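Local coordinates for putative gamma-glutamylcyclotransferase YkqA (Bacillus subtilis, PDB 2QIK), which is a putative gamma-glutamylcyclotransferase of the AIG2-like family, which probably acts on gamma-glutamyl amines or related gamma-glutamyl compounds, at residues R176-E181 / F232-K237; D148-D153 / R192-A197. All blocks are in the same frame, centred on the assembly; numbering follows the deposited sequence.

Contact 1: R176-E181 / F232-K237; sequences RADMLE and FLVLQK
Asp178 and Leu233 mark the crossing of two strands, their CA atoms 5.6 Å apart, where the short axes of 176-180 and 232-234 cross at 98°, neither parallel nor antiparallel. Each strand is the second arm of an antiparallel hairpin, 164-171 with 174-180 and 212-221 with 224-234. The ends of two hairpins cross here, and 232-237 belongs to the second of two AIG2-like family regions. The backbones do not pair, and the buried Asp178 side chain spans the crossing. Its CG is anti to the backbone N (chi1 -170°), which sets CG 3.5 Å from Val234 CG2. The N-H of Val234 points almost straight at OD1 of Asp178 (2.9 Å, 168°) but comes from above the carboxylate plane. OD2 of Asp178 uses its syn lone pair for NZ of Lys237, a salt bridge of 2.7 Å. Thr168 OG1, on the neighbouring strand, also bonds to OD2. The two charges probably keep each other ionised in this buried place. Lys237 lies past the end of its strand and folds back over it. The bend at its last torsion turns NZ inward, and NZ also donates to Val234 O at 2.9 Å, in the carbonyl plane. Apolar groups fill in around the polar centre. CD1 of Leu180 packs 3.7 Å from CD of Lys237 and also lies near its CE. CD2 of Leu233 meets CB of Met179, a selenomethionine, at 4.0 Å. One water completes the set of acceptors around the ammonium group: it accepts from Lys237 NZ and donates a hydrogen bond to Met179 O at 2.7 Å.

Contact 2: D148-D153 / R192-A197; sequences DHYFQD and RIPYSA
Tyr150 reaches across to Pro194, Ser196 and Ala197, and it has the largest share of this contact. CB starts beside the Ala197 methyl. CG is anti to the carbonyl carbon (chi1 -71°), which places it 3.7 Å from Ala197 CB. CD2 lies 3.6 Å from Ala197 CB, which sits over one ring face, toward the rim, in a CH-pi contact. CE2 comes near Ala197 CA. On the other branch, CD1 is 3.6 Å from Pro194 CD, and CE1 approaches Ser196 OG. At the tip, Tyr150 OH accepts a hydrogen bond of 2.8 Å from Ser196 OG. His149 CE1 covers the opposite face of the ring, over its centre. An alanine at Tyr150 would probably leave Ser196 OG without its acceptor and open a gap beside Pro194 and Ala197. Phe151 points its CE1 at Ile193 CG2, 3.8 Å away, while Phe142 stacks on the same ring. Farther along, NH1 of Arg192 donates to Asp153 OD2 at 3.0 Å. The acceptor lies in the guanidinium plane, but the carboxylate is turned 45° from it. Arg192 NE has its own partner in Tyr129 OH. Next to the salt bridge, the backbone also pairs: Arg192 N bonds to Asp153 O at 3.1 Å. A water joins Tyr150 O, Asp153 N and Arg192 O, and a second links the two carbonyls again, with a longer bond to Tyr150 O. Direct bonding between the two segments thus gives way to water where they part, as at the fraying end of an antiparallel strand pair, here 154-161 with 185-193.

Contact 1 is buried, its centre about 9 Å from the centre of the chain, whereas contact 2 is only partly buried, its centre about 20 Å out. Their centres are about 23 Å apart and they do not touch. They share no strand: contact 1 joins the two separate hairpins, and contact 2 closes one end of the three-stranded sheet 128-132, 185-193, 154-161. Strands 174-180 and 185-193 do follow each other in the chain. Both hold an aspartate with a basic partner. In the interior the pair is backed by a backbone N-H, a threonine hydroxyl and one water, with apolar side chains beside it; nearer the surface aromatic packing does more, and two waters bridge backbones.

Contact 1: R176-E181 / F232-K237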
ATOM      1  N   ARG A 176      -1.384  -1.845 -16.647  1.00 10.75           N
ATOM      2  CA  ARG A 176      -2.211  -2.416 -15.581  1.00 10.00           C
ATOM      3  C   ARG A 176      -2.454  -1.355 -14.514  1.00  9.14           C
ATOM      4  O   ARG A 176      -1.757  -0.343 -14.443  1.00  9.75           O
ATOM      5  CB  ARG A 176      -1.577  -3.675 -14.985  1.00 10.67           C
ATOM      6  CG  ARG A 176      -1.236  -4.738 -16.058  1.00 11.86           C
ATOM      7  CD  ARG A 176      -2.402  -5.341 -16.673  1.00 13.38           C
ATOM      8  NE  ARG A 176      -2.089  -6.450 -17.534  1.00 17.39           N
ATOM      9  CZ  ARG A 176      -1.676  -6.360 -18.773  1.00 17.89           C
ATOM     10  NH1 ARG A 176      -1.439  -5.220 -19.338  1.00 16.53           N
ATOM     11  NH2 ARG A 176      -1.419  -7.474 -19.470  1.00 21.30           N
ATOM     12  N   ALA A 177      -3.435  -1.607 -13.679  1.00  8.90           N
ATOM     13  CA  ALA A 177      -3.921  -0.691 -12.686  1.00  8.64           C
ATOM     14  C   ALA A 177      -3.012  -0.536 -11.470  1.00  7.53           C
ATOM     15  O   ALA A 177      -2.220  -1.392 -11.149  1.00  9.01           O
ATOM     16  CB  ALA A 177      -5.291  -1.053 -12.249  1.00  9.40           C
ATOM     17  N   ASP A 178      -3.256   0.533 -10.777  1.00  7.72           N
ATOM     18  CA  ASP A 178      -2.499   1.010  -9.627  1.00  7.88           C
ATOM     19  C   ASP A 178      -3.394   1.969  -8.869  1.00  7.73           C
ATOM     20  O   ASP A 178      -4.415   2.397  -9.402  1.00  8.49           O
ATOM     21  CB  ASP A 178      -1.232   1.751 -10.062  1.00  8.35           C
ATOM     22  CG  ASP A 178      -0.267   2.090  -8.960  1.00  9.06           C
ATOM     23  OD1 ASP A 178      -0.238   1.391  -7.893  1.00  8.53           O
ATOM     24  OD2 ASP A 178       0.594   2.978  -9.206  1.00  9.42           O
HETATM   25  N   MSE A 179      -3.025   2.299  -7.662  1.00  7.73           N
HETATM   26  CA  MSE A 179      -3.587   3.470  -6.994  1.00  8.54           C
HETATM   27  C   MSE A 179      -2.486   4.424  -6.599  1.00  8.78           C
HETATM   28  O   MSE A 179      -1.503   4.027  -6.000  1.00 11.73           O
HETATM   29  CB  MSE A 179      -4.378   3.120  -5.744  1.00  9.07           C
HETATM   30  CG  MSE A 179      -5.583   2.195  -6.047  1.00  9.41           C
HETATM   31 SE   MSE A 179      -6.706   2.051  -4.535  1.00 17.75          SE
HETATM   32  CE  MSE A 179      -5.476   1.205  -3.374  1.00  9.66           C
ATOM     33  N   LEU A 180      -2.620   5.662  -7.025  1.00  8.19           N
ATOM     34  CA  LEU A 180      -1.636   6.706  -6.733  1.00  8.56           C
ATOM     35  C   LEU A 180      -2.132   7.546  -5.601  1.00  8.92           C
ATOM     36  O   LEU A 180      -3.288   7.986  -5.617  1.00  9.01           O
ATOM     37  CB  LEU A 180      -1.428   7.583  -7.927  1.00 10.66           C
ATOM     38  CG  LEU A 180      -0.205   8.506  -7.953  1.00 11.78           C
ATOM     39  CD1 LEU A 180       1.055   7.687  -7.998  1.00 14.10           C
ATOM     40  CD2 LEU A 180      -0.255   9.457  -9.148  1.00 12.65           C
ATOM     41  N   GLU A 181      -1.293   7.786  -4.577  1.00  9.41           N
ATOM     42  CA  GLU A 181      -1.700   8.588  -3.405  1.00  8.32           C
ATOM     43  C   GLU A 181      -1.514  10.060  -3.761  1.00  9.37           C
ATOM     44  O   GLU A 181      -0.547  10.703  -3.383  1.00 11.85           O
ATOM     45  CB  GLU A 181      -0.853   8.205  -2.209  1.00  9.57           C
ATOM     46  CG  GLU A 181      -1.387   8.754  -0.912  1.00 10.00           C
ATOM     47  CD  GLU A 181      -0.482   8.558   0.259  1.00  9.07           C
ATOM     48  OE1 GLU A 181       0.601   7.973   0.125  1.00  9.32           O
ATOM     49  OE2 GLU A 181      -0.892   8.938   1.377  1.00 11.10           O
ATOM     50  N   PHE A 232      -2.346  -3.997  -3.208  1.00  6.63           N
ATOM     51  CA  PHE A 232      -1.092  -4.107  -3.906  1.00  6.15           C
ATOM     52  C   PHE A 232      -0.913  -2.875  -4.736  1.00  6.67           C
ATOM     53  O   PHE A 232      -1.871  -2.370  -5.347  1.00  7.78           O
ATOM     54  CB  PHE A 232      -1.049  -5.376  -4.789  1.00  6.65           C
ATOM     55  CG  PHE A 232      -1.054  -6.628  -4.009  1.00  6.64           C
ATOM     56  CD1 PHE A 232      -2.240  -7.216  -3.648  1.00  7.02           C
ATOM     57  CD2 PHE A 232       0.130  -7.200  -3.567  1.00  7.29           C
ATOM     58  CE1 PHE A 232      -2.261  -8.342  -2.873  1.00  8.00           C
ATOM     59  CE2 PHE A 232       0.129  -8.339  -2.812  1.00  7.44           C
ATOM     60  CZ  PHE A 232      -1.075  -8.907  -2.453  1.00  7.53           C
ATOM     61  N   LEU A 233       0.324  -2.329  -4.720  1.00  5.87           N
ATOM     62  CA  LEU A 233       0.633  -1.033  -5.447  1.00  6.47           C
ATOM     63  C   LEU A 233       1.845  -1.231  -6.347  1.00  6.06           C
ATOM     64  O   LEU A 233       2.740  -2.001  -6.018  1.00  6.54           O
ATOM     65  CB  LEU A 233       0.889   0.103  -4.449  1.00  6.85           C
ATOM     66  CG  LEU A 233      -0.254   0.382  -3.486  1.00  7.24           C
ATOM     67  CD1 LEU A 233       0.202   1.363  -2.420  1.00  8.37           C
ATOM     68  CD2 LEU A 233      -1.504   0.821  -4.212  1.00  8.72           C
ATOM     69  N   VAL A 234       1.814  -0.563  -7.506  1.00  6.44           N
ATOM     70  CA  VAL A 234       2.883  -0.681  -8.463  1.00  7.30           C
ATOM     71  C   VAL A 234       4.172  -0.113  -7.927  1.00  7.82           C
ATOM     72  O   VAL A 234       4.218   0.955  -7.332  1.00  8.50           O
ATOM     73  CB  VAL A 234       2.487   0.037  -9.771  1.00  7.27           C
ATOM     74  CG1 VAL A 234       3.629   0.137 -10.755  1.00  9.64           C
ATOM     75  CG2 VAL A 234       1.345  -0.665 -10.428  1.00  8.40           C
ATOM     76  N   LEU A 235       5.280  -0.829  -8.175  1.00  8.15           N
ATOM     77  CA  LEU A 235       6.604  -0.379  -7.781  1.00  8.67           C
ATOM     78  C   LEU A 235       7.284   0.552  -8.737  1.00 11.78           C
ATOM     79  O   LEU A 235       7.857   1.565  -8.305  1.00 16.52           O
ATOM     80  CB  LEU A 235       7.478  -1.619  -7.463  1.00  8.69           C
ATOM     81  CG  LEU A 235       7.140  -2.221  -6.139  1.00  9.06           C
ATOM     82  CD1 LEU A 235       7.650  -3.679  -6.034  1.00 10.85           C
ATOM     83  CD2 LEU A 235       7.732  -1.392  -5.013  1.00 12.01           C
ATOM     84  N   GLN A 236       7.230   0.289 -10.019  1.00 12.35           N
ATOM     85  CA  GLN A 236       7.832   1.212 -10.990  1.00 13.07           C
ATOM     86  C   GLN A 236       6.712   1.888 -11.797  1.00 11.97           C
ATOM     87  O   GLN A 236       6.168   1.329 -12.771  1.00 14.01           O
ATOM     88  CB  GLN A 236       8.649   0.356 -11.928  1.00 15.54           C
ATOM     89  CG  GLN A 236       9.990  -0.304 -11.487  1.00 24.55           C
ATOM     90  CD  GLN A 236      10.037  -1.338 -10.314  1.00 28.52           C
ATOM     91  OE1 GLN A 236       9.653  -2.618 -10.391  1.00 21.03           O
ATOM     92  NE2 GLN A 236      10.685  -0.819  -9.227  1.00 28.87           N
ATOM     93  N   LYS A 237       6.326   3.079 -11.362  1.00 12.67           N
ATOM     94  CA  LYS A 237       5.157   3.724 -11.928  1.00 12.42           C
ATOM     95  C   LYS A 237       5.609   4.495 -13.197  1.00 12.47           C
ATOM     96  O   LYS A 237       6.646   5.118 -13.170  1.00 15.19           O
ATOM     97  CB  LYS A 237       4.561   4.674 -10.922  1.00 14.20           C
ATOM     98  CG  LYS A 237       4.037   3.935  -9.647  1.00 11.73           C
ATOM     99  CD  LYS A 237       3.339   4.841  -8.751  1.00 14.66           C
ATOM    100  CE  LYS A 237       3.213   4.338  -7.321  1.00 11.79           C
ATOM    101  NZ  LYS A 237       2.374   3.135  -7.192  1.00  9.34           N
TER
HETATM  102  O   HOH W   1       0.950   3.901  -4.879  1.00 11.49           O

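Contact 2: D148-D153 / R192-A197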
ATOM      1  N   ASP A 148     -11.559 -19.220  -6.501  1.00 11.16           N
ATOM      2  CA  ASP A 148     -12.737 -18.355  -6.312  1.00 10.89           C
ATOM      3  C   ASP A 148     -13.472 -18.619  -5.034  1.00 10.01           C
ATOM      4  O   ASP A 148     -14.082 -17.707  -4.496  1.00 11.92           O
ATOM      5  CB  ASP A 148     -13.727 -18.353  -7.497  1.00 12.85           C
ATOM      6  CG  ASP A 148     -14.633 -17.165  -7.463  1.00 13.51           C
ATOM      7  OD1 ASP A 148     -14.144 -16.026  -7.305  1.00 14.96           O
ATOM      8  OD2 ASP A 148     -15.852 -17.296  -7.615  1.00 19.75           O
ATOM      9  N   HIS A 149     -13.403 -19.842  -4.529  1.00 11.62           N
ATOM     10  CA  HIS A 149     -13.979 -20.158  -3.247  1.00 11.14           C
ATOM     11  C   HIS A 149     -13.502 -19.264  -2.105  1.00  9.91           C
ATOM     12  O   HIS A 149     -14.212 -19.117  -1.105  1.00 12.09           O
ATOM     13  CB  HIS A 149     -13.744 -21.638  -2.917  1.00 11.59           C
ATOM     14  CG  HIS A 149     -12.321 -22.061  -2.749  1.00 10.79           C
ATOM     15  ND1 HIS A 149     -11.685 -22.021  -1.531  1.00 13.94           N
ATOM     16  CD2 HIS A 149     -11.385 -22.424  -3.660  1.00 12.59           C
ATOM     17  CE1 HIS A 149     -10.443 -22.436  -1.690  1.00 13.97           C
ATOM     18  NE2 HIS A 149     -10.223 -22.671  -2.964  1.00 13.27           N
ATOM     19  N   TYR A 150     -12.319 -18.654  -2.255  1.00  9.95           N
ATOM     20  CA  TYR A 150     -11.783 -17.722  -1.249  1.00  9.05           C
ATOM     21  C   TYR A 150     -12.346 -16.304  -1.369  1.00  9.04           C
ATOM     22  O   TYR A 150     -12.196 -15.527  -0.470  1.00 10.19           O
ATOM     23  CB  TYR A 150     -10.300 -17.638  -1.344  1.00  9.28           C
ATOM     24  CG  TYR A 150      -9.518 -18.838  -0.892  1.00  9.03           C
ATOM     25  CD1 TYR A 150      -9.796 -19.482   0.320  1.00  9.75           C
ATOM     26  CD2 TYR A 150      -8.453 -19.323  -1.606  1.00  9.61           C
ATOM     27  CE1 TYR A 150      -8.998 -20.521   0.797  1.00 10.17           C
ATOM     28  CE2 TYR A 150      -7.698 -20.356  -1.170  1.00  9.68           C
ATOM     29  CZ  TYR A 150      -7.960 -20.946   0.073  1.00 10.28           C
ATOM     30  OH  TYR A 150      -7.196 -21.955   0.624  1.00 11.34           O
ATOM     31  N   PHE A 151     -12.964 -15.986  -2.531  1.00  9.79           N
ATOM     32  CA  PHE A 151     -13.306 -14.630  -2.936  1.00  9.80           C
ATOM     33  C   PHE A 151     -14.843 -14.542  -3.024  1.00  9.95           C
ATOM     34  O   PHE A 151     -15.398 -13.694  -3.728  1.00 11.89           O
ATOM     35  CB  PHE A 151     -12.591 -14.193  -4.179  1.00  9.94           C
ATOM     36  CG  PHE A 151     -11.122 -14.115  -3.992  1.00  8.85           C
ATOM     37  CD1 PHE A 151     -10.516 -13.005  -3.458  1.00  8.67           C
ATOM     38  CD2 PHE A 151     -10.320 -15.193  -4.328  1.00  9.09           C
ATOM     39  CE1 PHE A 151      -9.196 -12.960  -3.243  1.00  8.98           C
ATOM     40  CE2 PHE A 151      -8.965 -15.166  -4.123  1.00  9.95           C
ATOM     41  CZ  PHE A 151      -8.386 -14.053  -3.577  1.00  9.29           C
ATOM     42  N   GLN A 152     -15.538 -15.346  -2.210  1.00 10.58           N
ATOM     43  CA  GLN A 152     -17.022 -15.386  -2.177  1.00 11.55           C
ATOM     44  C   GLN A 152     -17.608 -14.808  -0.886  1.00 12.48           C
ATOM     45  O   GLN A 152     -18.791 -14.996  -0.555  1.00 14.28           O
ATOM     46  CB  GLN A 152     -17.476 -16.823  -2.476  1.00 13.53           C
ATOM     47  CG  GLN A 152     -17.261 -17.243  -3.938  1.00 14.77           C
ATOM     48  CD  GLN A 152     -17.377 -18.753  -4.220  1.00 17.44           C
ATOM     49  OE1 GLN A 152     -17.092 -19.200  -5.347  1.00 25.13           O
ATOM     50  NE2 GLN A 152     -17.712 -19.507  -3.217  1.00 20.04           N
ATOM     51  N   ASP A 153     -16.772 -14.084  -0.145  1.00 10.75           N
ATOM     52  CA  ASP A 153     -17.264 -13.381   1.075  1.00 10.62           C
ATOM     53  C   ASP A 153     -16.826 -11.902   0.963  1.00 10.71           C
ATOM     54  O   ASP A 153     -16.035 -11.379   1.770  1.00 11.09           O
ATOM     55  CB  ASP A 153     -16.701 -14.015   2.378  1.00 10.83           C
ATOM     56  CG  ASP A 153     -17.335 -13.486   3.649  1.00 11.08           C
ATOM     57  OD1 ASP A 153     -18.394 -12.854   3.636  1.00 14.04           O
ATOM     58  OD2 ASP A 153     -16.796 -13.719   4.693  1.00 14.23           O
ATOM     59  N   ARG A 192     -13.220 -10.436   2.488  1.00  8.07           N
ATOM     60  CA  ARG A 192     -12.701 -11.148   3.670  1.00  7.67           C
ATOM     61  C   ARG A 192     -12.178 -12.506   3.164  1.00  8.40           C
ATOM     62  O   ARG A 192     -12.956 -13.311   2.636  1.00  9.04           O
ATOM     63  CB  ARG A 192     -13.817 -11.384   4.662  1.00  8.85           C
ATOM     64  CG  ARG A 192     -13.383 -12.048   5.950  1.00  8.87           C
ATOM     65  CD  ARG A 192     -14.486 -12.307   6.885  1.00  9.65           C
ATOM     66  NE  ARG A 192     -15.009 -11.074   7.332  1.00 16.53           N
ATOM     67  CZ  ARG A 192     -16.122 -10.462   6.898  1.00 18.12           C
ATOM     68  NH1 ARG A 192     -16.912 -11.035   5.994  1.00 18.57           N
ATOM     69  NH2 ARG A 192     -16.454  -9.274   7.388  1.00 19.17           N
ATOM     70  N   ILE A 193     -10.875 -12.713   3.280  1.00  8.27           N
ATOM     71  CA  ILE A 193     -10.239 -13.927   2.760  1.00  7.43           C
ATOM     72  C   ILE A 193      -9.443 -14.638   3.869  1.00  7.75           C
ATOM     73  O   ILE A 193      -8.946 -13.981   4.794  1.00  8.23           O
ATOM     74  CB  ILE A 193      -9.357 -13.636   1.554  1.00  8.74           C
ATOM     75  CG1 ILE A 193      -8.055 -12.879   1.950  1.00  8.91           C
ATOM     76  CG2 ILE A 193     -10.073 -12.886   0.450  1.00  9.49           C
ATOM     77  CD1 ILE A 193      -7.129 -12.612   0.761  1.00 10.27           C
ATOM     78  N   PRO A 194      -9.272 -15.947   3.773  1.00  6.91           N
ATOM     79  CA  PRO A 194      -8.387 -16.614   4.677  1.00  7.61           C
ATOM     80  C   PRO A 194      -6.930 -16.281   4.341  1.00  7.02           C
ATOM     81  O   PRO A 194      -6.583 -16.051   3.203  1.00  7.94           O
ATOM     82  CB  PRO A 194      -8.702 -18.123   4.489  1.00  9.32           C
ATOM     83  CG  PRO A 194     -10.021 -18.138   3.732  1.00 12.29           C
ATOM     84  CD  PRO A 194      -9.952 -16.885   2.871  1.00  9.44           C
ATOM     85  N   TYR A 195      -6.090 -16.370   5.363  1.00  8.12           N
ATOM     86  CA  TYR A 195      -4.640 -16.305   5.195  1.00  7.94           C
ATOM     87  C   TYR A 195      -4.155 -17.228   4.041  1.00  7.09           C
ATOM     88  O   TYR A 195      -3.213 -16.901   3.327  1.00  8.02           O
ATOM     89  CB  TYR A 195      -3.963 -16.655   6.483  1.00  7.40           C
ATOM     90  CG  TYR A 195      -2.465 -16.517   6.408  1.00  7.24           C
ATOM     91  CD1 TYR A 195      -1.841 -15.306   6.320  1.00  9.51           C
ATOM     92  CD2 TYR A 195      -1.641 -17.646   6.466  1.00  7.76           C
ATOM     93  CE1 TYR A 195      -0.481 -15.185   6.235  1.00 11.75           C
ATOM     94  CE2 TYR A 195      -0.271 -17.536   6.385  1.00  9.24           C
ATOM     95  CZ  TYR A 195       0.296 -16.304   6.297  1.00 11.11           C
ATOM     96  OH  TYR A 195       1.683 -16.231   6.235  1.00 15.31           O
ATOM     97  N   SER A 196      -4.751 -18.395   3.912  1.00  7.38           N
ATOM     98  CA  SER A 196      -4.340 -19.349   2.962  1.00  7.22           C
ATOM     99  C   SER A 196      -4.542 -18.898   1.517  1.00  7.41           C
ATOM    100  O   SER A 196      -3.995 -19.538   0.604  1.00  8.38           O
ATOM    101  CB  SER A 196      -5.036 -20.673   3.137  1.00  9.45           C
ATOM    102  OG  SER A 196      -6.421 -20.527   2.936  1.00 10.22           O
ATOM    103  N   ALA A 197      -5.294 -17.832   1.280  1.00  7.97           N
ATOM    104  CA  ALA A 197      -5.447 -17.233  -0.073  1.00  7.10           C
ATOM    105  C   ALA A 197      -4.324 -16.293  -0.407  1.00  6.58           C
ATOM    106  O   ALA A 197      -4.229 -15.827  -1.566  1.00  8.28           O
ATOM    107  CB  ALA A 197      -6.743 -16.514  -0.126  1.00  8.10           C
TER
HETATM  108  O   HOH W   2     -13.978 -13.399   0.058  1.00 10.20           O
HETATM  109  O   HOH W   3     -13.619 -16.078   2.384  1.00 13.53           O